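Local coordinates for protein putative polyketide synthase (Streptomyces coelicolor, PDB 1U0M) that catalyses the iterative condensation of five malonyl-CoA units and the cyclisation of the resulting pentaketide to 1,3,6,8-tetrahydroxynaphthalene, for melanin biosynthesis, at residues G54-H59 with T305-G310; I170-F175 with G199-V204. All coordinates share one frame; numbering follows the deposited sequence.

Interaction 1: residues G54-H59 with T305-G310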
ATOM      1  N   GLY A  54      -2.801  -3.292 -31.389  1.00 39.87           N
ATOM      2  CA  GLY A  54      -1.748  -2.439 -31.919  1.00 40.55           C
ATOM      3  C   GLY A  54      -0.451  -2.442 -31.118  1.00 42.73           C
ATOM      4  O   GLY A  54       0.418  -1.590 -31.331  1.00 41.51           O
ATOM      5  N   VAL A  55      -0.326  -3.373 -30.177  1.00 41.08           N
ATOM      6  CA  VAL A  55       0.890  -3.476 -29.375  1.00 42.41           C
ATOM      7  C   VAL A  55       1.906  -4.272 -30.190  1.00 40.28           C
ATOM      8  O   VAL A  55       1.818  -5.493 -30.286  1.00 42.21           O
ATOM      9  CB  VAL A  55       0.612  -4.195 -28.025  1.00 42.32           C
ATOM     10  CG1 VAL A  55       1.922  -4.602 -27.357  1.00 43.77           C
ATOM     11  CG2 VAL A  55      -0.158  -3.260 -27.104  1.00 42.66           C
ATOM     12  N   ARG A  56       2.871  -3.577 -30.776  1.00 40.75           N
ATOM     13  CA  ARG A  56       3.871  -4.236 -31.603  1.00 41.92           C
ATOM     14  C   ARG A  56       4.992  -4.923 -30.816  1.00 41.33           C
ATOM     15  O   ARG A  56       5.467  -5.990 -31.214  1.00 40.56           O
ATOM     16  CB  ARG A  56       4.468  -3.243 -32.594  1.00 45.83           C
ATOM     17  CG  ARG A  56       5.441  -2.253 -31.986  1.00 53.52           C
ATOM     18  CD  ARG A  56       6.621  -2.049 -32.933  1.00 59.29           C
ATOM     19  NE  ARG A  56       7.292  -3.319 -33.234  1.00 63.85           N
ATOM     20  CZ  ARG A  56       8.278  -3.466 -34.120  1.00 64.93           C
ATOM     21  NH1 ARG A  56       8.717  -2.420 -34.812  1.00 64.93           N
ATOM     22  NH2 ARG A  56       8.830  -4.661 -34.306  1.00 63.93           N
ATOM     23  N   THR A  57       5.416  -4.319 -29.707  1.00 37.68           N
ATOM     24  CA  THR A  57       6.469  -4.913 -28.884  1.00 35.80           C
ATOM     25  C   THR A  57       6.244  -4.723 -27.395  1.00 33.77           C
ATOM     26  O   THR A  57       5.611  -3.764 -26.957  1.00 33.22           O
ATOM     27  CB  THR A  57       7.859  -4.327 -29.182  1.00 32.36           C
ATOM     28  OG1 THR A  57       7.845  -2.919 -28.926  1.00 33.07           O
ATOM     29  CG2 THR A  57       8.249  -4.587 -30.600  1.00 34.78           C
ATOM     30  N   ARG A  58       6.800  -5.646 -26.624  1.00 31.87           N
ATOM     31  CA  ARG A  58       6.711  -5.597 -25.178  1.00 30.55           C
ATOM     32  C   ARG A  58       8.049  -6.078 -24.648  1.00 31.23           C
ATOM     33  O   ARG A  58       8.773  -6.780 -25.354  1.00 33.19           O
ATOM     34  CB  ARG A  58       5.598  -6.517 -24.682  1.00 28.72           C
ATOM     35  CG  ARG A  58       4.219  -6.149 -25.171  1.00 30.66           C
ATOM     36  CD  ARG A  58       3.185  -7.095 -24.620  1.00 27.15           C
ATOM     37  NE  ARG A  58       3.345  -8.429 -25.179  1.00 26.95           N
ATOM     38  CZ  ARG A  58       2.848  -9.526 -24.620  1.00 27.47           C
ATOM     39  NH1 ARG A  58       2.169  -9.432 -23.490  1.00 23.72           N
ATOM     40  NH2 ARG A  58       3.032 -10.713 -25.189  1.00 27.30           N
ATOM     41  N   HIS A  59       8.393  -5.691 -23.425  1.00 31.13           N
ATOM     42  CA  HIS A  59       9.652  -6.133 -22.840  1.00 32.33           C
ATOM     43  C   HIS A  59       9.372  -6.938 -21.583  1.00 32.61           C
ATOM     44  O   HIS A  59       8.424  -6.649 -20.852  1.00 34.43           O
ATOM     45  CB  HIS A  59      10.552  -4.949 -22.486  1.00 32.64           C
ATOM     46  CG  HIS A  59      11.059  -4.198 -23.675  1.00 35.01           C
ATOM     47  ND1 HIS A  59      10.288  -3.292 -24.369  1.00 36.88           N
ATOM     48  CD2 HIS A  59      12.261  -4.225 -24.301  1.00 36.45           C
ATOM     49  CE1 HIS A  59      10.993  -2.790 -25.369  1.00 35.86           C
ATOM     50  NE2 HIS A  59      12.194  -3.339 -25.349  1.00 36.59           N
ATOM     51  N   THR A 305       3.245   4.551 -25.520  1.00 44.87           N
ATOM     52  CA  THR A 305       3.818   3.656 -24.513  1.00 42.52           C
ATOM     53  C   THR A 305       3.279   2.250 -24.733  1.00 42.66           C
ATOM     54  O   THR A 305       4.020   1.266 -24.690  1.00 44.26           O
ATOM     55  CB  THR A 305       3.435   4.093 -23.079  1.00 41.69           C
ATOM     56  OG1 THR A 305       3.910   5.421 -22.843  1.00 43.21           O
ATOM     57  CG2 THR A 305       4.038   3.148 -22.039  1.00 39.80           C
ATOM     58  N   LEU A 306       1.980   2.159 -24.984  1.00 42.38           N
ATOM     59  CA  LEU A 306       1.342   0.867 -25.177  1.00 42.19           C
ATOM     60  C   LEU A 306       1.814   0.176 -26.459  1.00 41.68           C
ATOM     61  O   LEU A 306       1.977  -1.046 -26.493  1.00 41.35           O
ATOM     62  CB  LEU A 306      -0.183   1.047 -25.177  1.00 42.55           C
ATOM     63  CG  LEU A 306      -0.772   1.892 -24.033  1.00 42.99           C
ATOM     64  CD1 LEU A 306      -2.287   1.985 -24.194  1.00 44.05           C
ATOM     65  CD2 LEU A 306      -0.425   1.286 -22.686  1.00 42.92           C
ATOM     66  N   THR A 307       2.050   0.968 -27.503  1.00 40.02           N
ATOM     67  CA  THR A 307       2.490   0.445 -28.790  1.00 38.29           C
ATOM     68  C   THR A 307       3.896  -0.138 -28.729  1.00 37.70           C
ATOM     69  O   THR A 307       4.183  -1.161 -29.366  1.00 37.10           O
ATOM     70  CB  THR A 307       2.453   1.553 -29.884  1.00 39.27           C
ATOM     71  OG1 THR A 307       1.110   2.029 -30.036  1.00 42.73           O
ATOM     72  CG2 THR A 307       2.917   1.007 -31.215  1.00 36.87           C
ATOM     73  N   GLU A 308       4.759   0.506 -27.949  1.00 36.37           N
ATOM     74  CA  GLU A 308       6.150   0.085 -27.809  1.00 39.35           C
ATOM     75  C   GLU A 308       6.479  -0.742 -26.554  1.00 39.45           C
ATOM     76  O   GLU A 308       7.397  -1.563 -26.568  1.00 42.67           O
ATOM     77  CB  GLU A 308       7.066   1.321 -27.857  1.00 39.10           C
ATOM     78  CG  GLU A 308       8.525   1.007 -27.587  1.00 42.88           C
ATOM     79  CD  GLU A 308       9.442   2.224 -27.629  1.00 43.52           C
ATOM     80  OE1 GLU A 308       9.090   3.280 -27.052  1.00 42.13           O
ATOM     81  OE2 GLU A 308      10.533   2.107 -28.225  1.00 43.65           O
ATOM     82  N   TYR A 309       5.737  -0.537 -25.476  1.00 37.84           N
ATOM     83  CA  TYR A 309       6.016  -1.251 -24.237  1.00 38.05           C
ATOM     84  C   TYR A 309       4.875  -2.165 -23.816  1.00 38.24           C
ATOM     85  O   TYR A 309       5.077  -3.142 -23.096  1.00 39.68           O
ATOM     86  CB  TYR A 309       6.298  -0.236 -23.115  1.00 39.42           C
ATOM     87  CG  TYR A 309       7.543   0.608 -23.321  1.00 39.05           C
ATOM     88  CD1 TYR A 309       7.719   1.809 -22.629  1.00 41.03           C
ATOM     89  CD2 TYR A 309       8.556   0.198 -24.189  1.00 41.10           C
ATOM     90  CE1 TYR A 309       8.875   2.579 -22.795  1.00 40.38           C
ATOM     91  CE2 TYR A 309       9.713   0.953 -24.364  1.00 38.79           C
ATOM     92  CZ  TYR A 309       9.867   2.140 -23.665  1.00 41.25           C
ATOM     93  OH  TYR A 309      11.016   2.881 -23.831  1.00 41.19           O
ATOM     94  N   GLY A 310       3.674  -1.846 -24.276  1.00 37.61           N
ATOM     95  CA  GLY A 310       2.519  -2.632 -23.901  1.00 34.72           C
ATOM     96  C   GLY A 310       1.981  -1.985 -22.648  1.00 33.92           C
ATOM     97  O   GLY A 310       2.355  -0.861 -22.317  1.00 32.74           O
TER
HETATM   98  O   HOH W   1       7.384  -3.223 -21.946  1.00 34.28           O
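The C-terminal end of helix 300-308, in a thiolase-fold type III polyketide synthase, offers its last carbonyls to the start of strand 57-60, so that T307, E308 and Y309 meet R56, T57 and H59. T307 O takes two weak bonds, from R56 N at 3.1 Å and T57 N at 3.4 Å. The next carbonyl is held by a side chain: T57 has OG1 between its backbone N and carbonyl carbon (chi1 60°), which carries the hydroxyl to E308 O at 2.8 Å. This donor comes from well off the C=O direction (117° at the oxygen) and is tilted out of the carbonyl plane. Threonine suits the place, pairing this hydroxyl with a beta-branched shape fit for a strand. Buried, apolar V55 lays CG2 3.1 Å from L306 O and CG1 against G310 CA. G310, with positive phi, turns the chain out of the helix; a CB there would run into R58 CG, which lies 4.1 Å from G310 CA. The guanidinium of R58 continues to the carbonyls of N193 and F196, and E308 sends its carboxylate to R323. Beyond the helix the rings of H59 and Y309 meet obliquely, planes at 77°, with ND1 of H59 3.9 Å from CD2 of Y309. Beside them one water bridges the backbones, accepting from H59 N at 3.0 Å and donating to Y309 O at 2.6 Å.

Interaction 2: residues I170-F175 with G199-V204; sequences IVACEF and GIAAAV
Strands 170-175 and 199-204 run antiparallel, their axes 4.5 Å apart at 177°, with I170-A203, A172-A201 and E174-G199 as hydrogen-bonded pairs and V171-A202 and C173-I200 as non-hydrogen-bonded ones between them. The I170-A203 pair is joined by two bonds of 2.8 Å, I170 N to A203 O and A203 N to I170 O. CA-H...O contacts accompany them, A202 CA lying 3.0 Å from I170 O. On the face of V171, C173, I200 and A202, which helix 73-99 covers, branched I200 does most of the touching. Its CG1 reaches C173 SG at 4.1 Å, the sulfur being anti to the backbone N (chi1 -171°), and its tip CD1 meets CE2 of the F175 ring obliquely at 3.9 Å. On the other face A172 and A201 present only methyls, CB to CB 4.1 Å; such small residues let A315 and L318 of helix 315-326 settle against the sheet. G199, without a side chain, faces E174, whose chain bends away so that its carboxylate reaches S314, T115 and the backbone N of C114. Apolar contacts and paired peptides thus bury all the touching residues, while the carboxylate near C146, the probable active-site cysteine, has its hydrogen-bond partners outside the two strands.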
ATOM      1  N   ILE A 170       8.672   9.308  -6.743  1.00 49.07           N
ATOM      2  CA  ILE A 170       7.710   8.317  -7.191  1.00 46.92           C
ATOM      3  C   ILE A 170       8.418   7.228  -7.972  1.00 46.27           C
ATOM      4  O   ILE A 170       9.099   7.509  -8.958  1.00 46.95           O
ATOM      5  CB  ILE A 170       6.663   8.937  -8.105  1.00 46.74           C
ATOM      6  CG1 ILE A 170       5.912  10.037  -7.358  1.00 46.41           C
ATOM      7  CG2 ILE A 170       5.704   7.866  -8.585  1.00 47.07           C
ATOM      8  CD1 ILE A 170       4.880  10.722  -8.193  1.00 44.32           C
ATOM      9  N   VAL A 171       8.263   5.987  -7.527  1.00 45.13           N
ATOM     10  CA  VAL A 171       8.874   4.851  -8.209  1.00 43.44           C
ATOM     11  C   VAL A 171       7.815   3.830  -8.567  1.00 42.01           C
ATOM     12  O   VAL A 171       7.059   3.383  -7.714  1.00 42.62           O
ATOM     13  CB  VAL A 171       9.923   4.140  -7.344  1.00 42.92           C
ATOM     14  CG1 VAL A 171      10.480   2.948  -8.101  1.00 41.07           C
ATOM     15  CG2 VAL A 171      11.033   5.101  -6.976  1.00 44.29           C
ATOM     16  N   ALA A 172       7.760   3.478  -9.845  1.00 41.89           N
ATOM     17  CA  ALA A 172       6.814   2.487 -10.330  1.00 38.46           C
ATOM     18  C   ALA A 172       7.624   1.300 -10.859  1.00 38.90           C
ATOM     19  O   ALA A 172       8.477   1.453 -11.724  1.00 40.41           O
ATOM     20  CB  ALA A 172       5.958   3.090 -11.433  1.00 39.61           C
ATOM     21  N   CYS A 173       7.364   0.115 -10.328  1.00 37.75           N
ATOM     22  CA  CYS A 173       8.081  -1.078 -10.762  1.00 37.99           C
ATOM     23  C   CYS A 173       7.059  -2.145 -11.119  1.00 35.26           C
ATOM     24  O   CYS A 173       6.354  -2.644 -10.250  1.00 35.25           O
ATOM     25  CB  CYS A 173       8.994  -1.575  -9.638  1.00 37.52           C
ATOM     26  SG  CYS A 173      10.113  -2.888 -10.125  1.00 41.05           S
ATOM     27  N   GLU A 174       6.981  -2.499 -12.394  1.00 33.90           N
ATOM     28  CA  GLU A 174       6.004  -3.485 -12.825  1.00 32.91           C
ATOM     29  C   GLU A 174       6.558  -4.580 -13.734  1.00 32.79           C
ATOM     30  O   GLU A 174       6.992  -4.321 -14.859  1.00 33.50           O
ATOM     31  CB  GLU A 174       4.834  -2.763 -13.508  1.00 34.35           C
ATOM     32  CG  GLU A 174       4.193  -1.674 -12.641  1.00 33.00           C
ATOM     33  CD  GLU A 174       3.315  -2.235 -11.516  1.00 37.88           C
ATOM     34  OE1 GLU A 174       3.504  -3.419 -11.154  1.00 35.25           O
ATOM     35  OE2 GLU A 174       2.443  -1.495 -10.992  1.00 34.20           O
ATOM     36  N   PHE A 175       6.531  -5.811 -13.230  1.00 32.52           N
ATOM     37  CA  PHE A 175       7.002  -6.978 -13.972  1.00 30.16           C
ATOM     38  C   PHE A 175       5.774  -7.855 -14.214  1.00 29.29           C
ATOM     39  O   PHE A 175       5.649  -8.953 -13.641  1.00 25.80           O
ATOM     40  CB  PHE A 175       8.029  -7.744 -13.128  1.00 31.47           C
ATOM     41  CG  PHE A 175       9.264  -6.950 -12.778  1.00 31.53           C
ATOM     42  CD1 PHE A 175       9.901  -7.144 -11.552  1.00 33.61           C
ATOM     43  CD2 PHE A 175       9.813  -6.041 -13.682  1.00 35.37           C
ATOM     44  CE1 PHE A 175      11.070  -6.447 -11.226  1.00 34.91           C
ATOM     45  CE2 PHE A 175      10.986  -5.334 -13.369  1.00 36.37           C
ATOM     46  CZ  PHE A 175      11.615  -5.540 -12.138  1.00 34.15           C
ATOM     47  N   GLY A 199       8.070  -2.834 -17.027  1.00 32.91           N
ATOM     48  CA  GLY A 199       8.667  -1.507 -17.123  1.00 32.41           C
ATOM     49  C   GLY A 199       8.858  -0.875 -15.756  1.00 33.76           C
ATOM     50  O   GLY A 199       8.157  -1.214 -14.802  1.00 32.69           O
ATOM     51  N   ILE A 200       9.810   0.047 -15.663  1.00 35.59           N
ATOM     52  CA  ILE A 200      10.106   0.735 -14.411  1.00 38.07           C
ATOM     53  C   ILE A 200      10.166   2.255 -14.616  1.00 38.59           C
ATOM     54  O   ILE A 200      10.844   2.746 -15.510  1.00 38.29           O
ATOM     55  CB  ILE A 200      11.453   0.266 -13.831  1.00 37.19           C
ATOM     56  CG1 ILE A 200      11.417  -1.243 -13.598  1.00 36.97           C
ATOM     57  CG2 ILE A 200      11.745   1.007 -12.519  1.00 39.22           C
ATOM     58  CD1 ILE A 200      12.744  -1.846 -13.240  1.00 34.06           C
ATOM     59  N   ALA A 201       9.454   2.992 -13.776  1.00 40.53           N
ATOM     60  CA  ALA A 201       9.444   4.445 -13.873  1.00 43.54           C
ATOM     61  C   ALA A 201       9.708   5.085 -12.520  1.00 44.83           C
ATOM     62  O   ALA A 201       9.283   4.568 -11.481  1.00 43.86           O
ATOM     63  CB  ALA A 201       8.110   4.920 -14.420  1.00 43.60           C
ATOM     64  N   ALA A 202      10.407   6.217 -12.550  1.00 47.21           N
ATOM     65  CA  ALA A 202      10.759   6.978 -11.351  1.00 48.51           C
ATOM     66  C   ALA A 202      10.724   8.458 -11.704  1.00 50.03           C
ATOM     67  O   ALA A 202      11.370   8.892 -12.659  1.00 51.21           O
ATOM     68  CB  ALA A 202      12.153   6.588 -10.867  1.00 46.69           C
ATOM     69  N   ALA A 203       9.965   9.229 -10.938  1.00 50.77           N
ATOM     70  CA  ALA A 203       9.848  10.654 -11.194  1.00 52.31           C
ATOM     71  C   ALA A 203       9.835  11.426  -9.893  1.00 53.60           C
ATOM     72  O   ALA A 203       9.271  10.979  -8.897  1.00 53.72           O
ATOM     73  CB  ALA A 203       8.581  10.940 -11.977  1.00 53.27           C
ATOM     74  N   VAL A 204      10.462  12.593  -9.905  1.00 55.96           N
ATOM     75  CA  VAL A 204      10.510  13.409  -8.713  1.00 57.70           C
ATOM     76  C   VAL A 204       9.479  14.514  -8.816  1.00 60.82           C
ATOM     77  O   VAL A 204       9.152  14.972  -9.910  1.00 62.05           O
ATOM     78  CB  VAL A 204      11.890  14.034  -8.530  1.00 56.17           C
ATOM     79  CG1 VAL A 204      11.971  14.711  -7.170  1.00 55.90           C
ATOM     80  CG2 VAL A 204      12.959  12.968  -8.672  1.00 55.27           C
TER

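How the interactions relate
From the N terminus, the chain passes 54-59 just after helix 43-52; 305-310, reached 246 residues later, closes the loop of interaction 1. Interaction 2 is nested inside it: strand 167-175 is followed by helix 187-195 and then by strand 198-206, which returns beside it in the large mixed sheet. The short contact thus builds the sheet within the N-terminal family region, whereas the long one ties that region to a helix of the C-terminal one. The centres of interactions 1 and 2 lie about 17 Å apart, and the nearest atoms of interactions 1 and 2 about 5 Å apart, without touching. Helix 315-326 joins them indirectly, packing against L306 and Y309 as well as A172 and A201.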